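Local coordinates for protein hydrazine synthase alpha subunit (Candidatus Kuenenia stuttgartiensis, PDB 5C2V) that condenses hydroxylamine, made from nitric oxide in the gamma subunit, with ammonia to yield hydrazine, as part of the heme-containing hydrazine synthase complex of an anammox bacterium, at residues Met176-Asn181 / Ala499-Gly504; Ser475-Val480 / Gly772-Pro777. All coordinates share one frame; numbering follows the deposited sequence.

Contact 1. Residues Met176-Asn181 / Ala499-Gly504; sequences MDEFHN and AFQQRG
With CG beside its backbone N (chi1 -74°) and the chain then fully extended (chi2 180°), Gln501 pushes its amide straight into the loop 176-181, where His180 turns one face of its imidazole to the amide nitrogen. The target is a type I beta turn, Asp177 to His180, in the loop between strands 154-171 and 186-191 of the propeller-bearing N-terminal part; Gln501 comes from the middle domain, just ahead of strand 503-510. Gln501 NE2 donates to Asp177 O at 2.9 Å in a nearly straight bond, the acceptor lying close to the amide plane. The same carbonyl closes the turn by accepting from His180 N, and the two donors arrive from opposite faces of its plane, so this buried oxygen is gripped twice. NE2 sits over the His180 ring displaced toward the rim, with ring and amide planes 78° apart. At the other corner of the amide, OE1 rests against the aliphatic part of Glu178, 3.5 Å from Glu178 CG; the carboxylate beyond is directed elsewhere, its OE2 bonded to Trp545 NE1, a further tie from the turn to the middle domain. The turn is braced from within by Asp177 OD1, which takes the N-H of Asn181 at 2.7 Å and, more weakly, that of Phe179. On the middle-domain side, Arg503 NE turns back to Gln501 O at 3.0 Å, and its guanidinium lies with one face against Phe500 CD2; Arg503 NH1 is itself held by Tyr528 and Asn247. Between the two segments the direct bond is joined by a water bridge: the water donates to Glu178 O at 3.0 Å and to Ala499 O at 2.8 Å.

Contact 2. Residues Ser475-Val480 / Gly772-Pro777; sequences STRFRV and GPDFYP. With CA (calcium ion), chain Z.
Neither segment forms regular helix or strand, and the two backbones come closest where Arg477 CA lies 6.1 Å from Pro773 CA. Arg477 carries the contact almost alone: bent at chi2 and chi3, its chain crosses the Pro773 ring obliquely, with CG 3.8 Å from Pro773 CB, and points the guanidinium toward the Asp774-Tyr776 backbone. There NH2 makes a weak bond, 3.5 Å to Tyr776 O, which lies at the guanidinium edge; it is doubtful because NH2 sits too close to a neighbouring atom in the model. The first residues of 772-777 supply two ligands to a calcium ion, Gly772 O and Asp774 OD2, each at 2.3 Å, with two waters, Asp768 and Ile770 completing the site. The other carboxylate oxygen of Asp774 has separate work: OD1 forms a salt bridge with Arg647 and, through its anti lone pair, accepts from Tyr776 N at 3.1 Å, making an Asx turn. The contact lies at the surface, joining the loop between strands 461-467 and 503-510 to the C-terminal tail beyond helix 751-762, with Tyr776 resting on Arg647 and Arg648 of helix 646-657.

Contacts 1 and 2 have centres 14 Å apart and touch directly: Met176 SD packs 3.7 Å from Phe478 CE2, and His180 CD2 lies equally close to Phe478 CZ. Their segments alternate along the chain, in the order 176-181, 475-480, 499-504, 772-777. The two middle segments belong to the middle domain, and both lie on the connection between strands 461-467 and 503-510, the second running into the strand. Gln502 NE2 bonds to Asp768 O, tying contact 1 to the calcium site as well. One middle-domain connection thus touches a propeller-side turn at one place and the calcium-binding C-terminal tail at another, so all three regions of the chain meet there.

Contact 1. Residues Met176-Asn181 / Ala499-Gly504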
loop_
_atom_site.group_PDB
_atom_site.type_symbol
_atom_site.label_atom_id
_atom_site.label_comp_id
_atom_site.label_asym_id
_atom_site.label_seq_id
_atom_site.Cartn_x
_atom_site.Cartn_y
_atom_site.Cartn_z
ATOM N N MET D 176 -8.235 5.238 27.480
ATOM C CA MET D 176 -7.378 4.672 26.445
ATOM C C MET D 176 -7.906 4.998 25.052
ATOM O O MET D 176 -9.111 4.935 24.811
ATOM C CB MET D 176 -7.263 3.154 26.610
ATOM C CG MET D 176 -6.067 2.691 27.427
ATOM S SD MET D 176 -6.093 0.909 27.715
ATOM C CE MET D 176 -4.486 0.657 28.463
ATOM N N ASP D 177 -7.006 5.341 24.135
ATOM C CA ASP D 177 -7.403 5.542 22.746
ATOM C C ASP D 177 -7.468 4.200 22.024
ATOM O O ASP D 177 -7.408 3.143 22.653
ATOM C CB ASP D 177 -6.457 6.515 22.022
ATOM C CG ASP D 177 -5.034 5.984 21.871
ATOM O OD1 ASP D 177 -4.754 4.824 22.240
ATOM O OD2 ASP D 177 -4.182 6.743 21.361
ATOM N N GLU D 178 -7.595 4.246 20.705
ATOM C CA GLU D 178 -7.736 3.034 19.909
ATOM C C GLU D 178 -6.413 2.276 19.764
ATOM O O GLU D 178 -6.397 1.110 19.372
ATOM C CB GLU D 178 -8.320 3.388 18.540
ATOM C CG GLU D 178 -9.735 3.954 18.633
ATOM C CD GLU D 178 -10.188 4.648 17.363
ATOM O OE1 GLU D 178 -9.483 5.568 16.901
ATOM O OE2 GLU D 178 -11.255 4.276 16.831
ATOM N N PHE D 179 -5.308 2.944 20.083
ATOM C CA PHE D 179 -3.994 2.307 20.099
ATOM C C PHE D 179 -3.617 1.839 21.504
ATOM O O PHE D 179 -2.498 1.377 21.733
ATOM C CB PHE D 179 -2.927 3.260 19.557
ATOM C CG PHE D 179 -3.057 3.541 18.088
ATOM C CD1 PHE D 179 -3.214 2.504 17.183
ATOM C CD2 PHE D 179 -3.028 4.841 17.612
ATOM C CE1 PHE D 179 -3.334 2.759 15.830
ATOM C CE2 PHE D 179 -3.150 5.102 16.260
ATOM C CZ PHE D 179 -3.304 4.059 15.368
ATOM N N HIS D 180 -4.559 1.988 22.432
ATOM C CA HIS D 180 -4.376 1.644 23.844
ATOM C C HIS D 180 -3.315 2.510 24.520
ATOM O O HIS D 180 -2.708 2.101 25.511
ATOM C CB HIS D 180 -4.022 0.163 24.007
ATOM C CG HIS D 180 -5.000 -0.768 23.363
ATOM N ND1 HIS D 180 -4.841 -1.245 22.081
ATOM C CD2 HIS D 180 -6.153 -1.310 23.824
ATOM C CE1 HIS D 180 -5.852 -2.041 21.779
ATOM N NE2 HIS D 180 -6.661 -2.097 22.823
ATOM N N ASN D 181 -3.095 3.707 23.984
ATOM C CA ASN D 181 -2.286 4.708 24.669
ATOM C C ASN D 181 -3.086 5.266 25.837
ATOM O O ASN D 181 -4.312 5.341 25.763
ATOM C CB ASN D 181 -1.873 5.831 23.715
ATOM C CG ASN D 181 -0.950 5.352 22.614
ATOM O OD1 ASN D 181 -1.228 5.540 21.429
ATOM N ND2 ASN D 181 0.160 4.733 23.000
ATOM N N ALA D 499 -8.763 -5.607 15.604
ATOM C CA ALA D 499 -8.329 -4.243 15.880
ATOM C C ALA D 499 -9.509 -3.370 16.295
ATOM O O ALA D 499 -9.333 -2.225 16.711
ATOM C CB ALA D 499 -7.632 -3.654 14.666
ATOM N N PHE D 500 -10.712 -3.923 16.177
ATOM C CA PHE D 500 -11.927 -3.212 16.552
ATOM C C PHE D 500 -12.130 -3.242 18.061
ATOM O O PHE D 500 -12.213 -4.314 18.661
ATOM C CB PHE D 500 -13.147 -3.819 15.853
ATOM C CG PHE D 500 -13.143 -3.647 14.360
ATOM C CD1 PHE D 500 -12.425 -4.510 13.550
ATOM C CD2 PHE D 500 -13.869 -2.627 13.766
ATOM C CE1 PHE D 500 -12.423 -4.355 12.176
ATOM C CE2 PHE D 500 -13.871 -2.466 12.392
ATOM C CZ PHE D 500 -13.147 -3.332 11.597
ATOM N N GLN D 501 -12.210 -2.065 18.672
ATOM C CA GLN D 501 -12.480 -1.976 20.100
ATOM C C GLN D 501 -13.975 -2.113 20.376
ATOM O O GLN D 501 -14.774 -2.275 19.453
ATOM C CB GLN D 501 -11.947 -0.662 20.673
ATOM C CG GLN D 501 -10.434 -0.625 20.811
ATOM C CD GLN D 501 -9.930 0.687 21.377
ATOM O OE1 GLN D 501 -10.584 1.722 21.250
ATOM N NE2 GLN D 501 -8.764 0.648 22.011
ATOM N N GLN D 502 -14.342 -2.047 21.652
ATOM C CA GLN D 502 -15.719 -2.282 22.076
ATOM C C GLN D 502 -16.690 -1.256 21.502
ATOM O O GLN D 502 -16.401 -0.059 21.458
ATOM C CB GLN D 502 -15.803 -2.284 23.601
ATOM C CG GLN D 502 -14.884 -3.296 24.256
ATOM C CD GLN D 502 -14.751 -3.088 25.749
ATOM O OE1 GLN D 502 -14.277 -2.045 26.200
ATOM N NE2 GLN D 502 -15.168 -4.081 26.526
ATOM N N ARG D 503 -17.840 -1.745 21.054
ATOM C CA ARG D 503 -18.868 -0.906 20.454
ATOM C C ARG D 503 -20.229 -1.582 20.558
ATOM O O ARG D 503 -20.321 -2.764 20.889
ATOM C CB ARG D 503 -18.529 -0.589 18.998
ATOM C CG ARG D 503 -18.187 -1.795 18.148
ATOM C CD ARG D 503 -17.415 -1.362 16.918
ATOM N NE ARG D 503 -16.116 -0.799 17.274
ATOM C CZ ARG D 503 -15.336 -0.126 16.435
ATOM N NH1 ARG D 503 -15.728 0.081 15.185
ATOM N NH2 ARG D 503 -14.168 0.348 16.847
ATOM N N GLY D 504 -21.286 -0.826 20.284
ATOM C CA GLY D 504 -22.635 -1.348 20.391
ATOM C C GLY D 504 -23.556 -0.731 19.361
ATOM O O GLY D 504 -23.153 0.153 18.605
HETATM O O HOH W 1 -8.759 0.259 17.751
#

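Contact 2. Residues Ser475-Val480 / Gly772-Pro777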
loop_
_atom_site.group_PDB
_atom_site.type_symbol
_atom_site.label_atom_id
_atom_site.label_comp_id
_atom_site.label_asym_id
_atom_site.label_seq_id
_atom_site.Cartn_x
_atom_site.Cartn_y
_atom_site.Cartn_z
ATOM N N SER D 475 -5.844 -3.408 36.250
ATOM C CA SER D 475 -4.862 -3.931 35.307
ATOM C C SER D 475 -4.774 -5.454 35.333
ATOM O O SER D 475 -4.114 -6.058 34.486
ATOM C CB SER D 475 -3.485 -3.327 35.591
ATOM O OG SER D 475 -3.053 -3.634 36.906
ATOM N N THR D 476 -5.428 -6.074 36.309
ATOM C CA THR D 476 -5.432 -7.529 36.395
ATOM C C THR D 476 -6.534 -8.131 35.523
ATOM O O THR D 476 -6.528 -9.329 35.241
ATOM C CB THR D 476 -5.609 -8.007 37.852
ATOM O OG1 THR D 476 -6.935 -7.708 38.307
ATOM C CG2 THR D 476 -4.593 -7.327 38.761
ATOM N N ARG D 477 -7.485 -7.297 35.110
ATOM C CA ARG D 477 -8.571 -7.740 34.240
ATOM C C ARG D 477 -8.372 -7.408 32.757
ATOM O O ARG D 477 -9.199 -7.783 31.926
ATOM C CB ARG D 477 -9.897 -7.144 34.719
ATOM C CG ARG D 477 -10.381 -7.707 36.044
ATOM C CD ARG D 477 -10.963 -9.101 35.872
ATOM N NE ARG D 477 -12.221 -9.079 35.129
ATOM C CZ ARG D 477 -12.966 -10.152 34.884
ATOM N NH1 ARG D 477 -12.582 -11.344 35.321
ATOM N NH2 ARG D 477 -14.096 -10.033 34.201
ATOM N N PHE D 478 -7.287 -6.715 32.418
ATOM C CA PHE D 478 -7.092 -6.269 31.038
ATOM C C PHE D 478 -5.656 -6.441 30.543
ATOM O O PHE D 478 -4.700 -6.098 31.239
ATOM C CB PHE D 478 -7.515 -4.804 30.895
ATOM C CG PHE D 478 -7.270 -4.227 29.525
ATOM C CD1 PHE D 478 -8.082 -4.572 28.456
ATOM C CD2 PHE D 478 -6.238 -3.328 29.313
ATOM C CE1 PHE D 478 -7.861 -4.039 27.199
ATOM C CE2 PHE D 478 -6.013 -2.791 28.058
ATOM C CZ PHE D 478 -6.826 -3.147 26.999
ATOM N N ARG D 479 -5.520 -6.960 29.327
ATOM C CA ARG D 479 -4.212 -7.203 28.728
ATOM C C ARG D 479 -4.188 -6.811 27.252
ATOM O O ARG D 479 -5.100 -7.143 26.496
ATOM C CB ARG D 479 -3.821 -8.675 28.885
ATOM C CG ARG D 479 -2.444 -9.017 28.344
ATOM C CD ARG D 479 -1.358 -8.270 29.096
ATOM N NE ARG D 479 -0.051 -8.426 28.466
ATOM C CZ ARG D 479 0.807 -9.399 28.754
ATOM N NH1 ARG D 479 0.497 -10.309 29.669
ATOM N NH2 ARG D 479 1.975 -9.462 28.130
ATOM N N VAL D 480 -3.135 -6.104 26.847
ATOM C CA VAL D 480 -2.967 -5.697 25.456
ATOM C C VAL D 480 -2.144 -6.725 24.682
ATOM O O VAL D 480 -1.100 -7.177 25.152
ATOM C CB VAL D 480 -2.284 -4.317 25.351
ATOM C CG1 VAL D 480 -2.073 -3.929 23.893
ATOM C CG2 VAL D 480 -3.107 -3.261 26.069
ATOM N N GLY D 772 -15.000 -2.198 30.719
ATOM C CA GLY D 772 -14.600 -2.406 32.098
ATOM C C GLY D 772 -14.707 -3.860 32.514
ATOM O O GLY D 772 -15.250 -4.682 31.777
ATOM N N PRO D 773 -14.177 -4.191 33.700
ATOM C CA PRO D 773 -14.248 -5.560 34.222
ATOM C C PRO D 773 -15.678 -5.982 34.549
ATOM O O PRO D 773 -16.408 -5.230 35.194
ATOM C CB PRO D 773 -13.390 -5.498 35.489
ATOM C CG PRO D 773 -13.414 -4.062 35.893
ATOM C CD PRO D 773 -13.463 -3.283 34.615
ATOM N N ASP D 774 -16.066 -7.173 34.105
ATOM C CA ASP D 774 -17.400 -7.697 34.378
ATOM C C ASP D 774 -17.344 -9.133 34.892
ATOM O O ASP D 774 -16.264 -9.678 35.126
ATOM C CB ASP D 774 -18.278 -7.621 33.128
ATOM C CG ASP D 774 -17.575 -8.128 31.888
ATOM O OD1 ASP D 774 -17.472 -9.362 31.720
ATOM O OD2 ASP D 774 -17.133 -7.289 31.077
ATOM N N PHE D 775 -18.513 -9.739 35.063
ATOM C CA PHE D 775 -18.616 -11.072 35.649
ATOM C C PHE D 775 -18.410 -12.187 34.626
ATOM O O PHE D 775 -18.269 -13.353 34.993
ATOM C CB PHE D 775 -19.974 -11.242 36.332
ATOM C CG PHE D 775 -20.159 -10.369 37.541
ATOM C CD1 PHE D 775 -19.064 -9.908 38.254
ATOM C CD2 PHE D 775 -21.428 -10.009 37.964
ATOM C CE1 PHE D 775 -19.231 -9.105 39.367
ATOM C CE2 PHE D 775 -21.601 -9.206 39.077
ATOM C CZ PHE D 775 -20.501 -8.754 39.778
ATOM N N TYR D 776 -18.397 -11.830 33.347
ATOM C CA TYR D 776 -18.219 -12.815 32.285
ATOM C C TYR D 776 -16.746 -13.205 32.136
ATOM O O TYR D 776 -15.861 -12.381 32.368
ATOM C CB TYR D 776 -18.775 -12.276 30.964
ATOM C CG TYR D 776 -20.283 -12.155 30.953
ATOM C CD1 TYR D 776 -21.085 -13.266 30.723
ATOM C CD2 TYR D 776 -20.903 -10.933 31.177
ATOM C CE1 TYR D 776 -22.463 -13.162 30.715
ATOM C CE2 TYR D 776 -22.282 -10.820 31.169
ATOM C CZ TYR D 776 -23.056 -11.937 30.939
ATOM O OH TYR D 776 -24.428 -11.830 30.929
ATOM N N PRO D 777 -16.487 -14.470 31.754
ATOM C CA PRO D 777 -15.136 -15.040 31.645
ATOM C C PRO D 777 -14.164 -14.190 30.828
ATOM O O PRO D 777 -14.538 -13.648 29.790
ATOM C CB PRO D 777 -15.384 -16.380 30.952
ATOM C CG PRO D 777 -16.751 -16.763 31.381
ATOM C CD PRO D 777 -17.525 -15.477 31.464
HETATM CA CA CA Z . -15.578 -6.027 29.939
HETATM O O HOH W 2 -14.038 -7.636 30.846
HETATM O O HOH W 3 -13.816 -4.875 28.811
#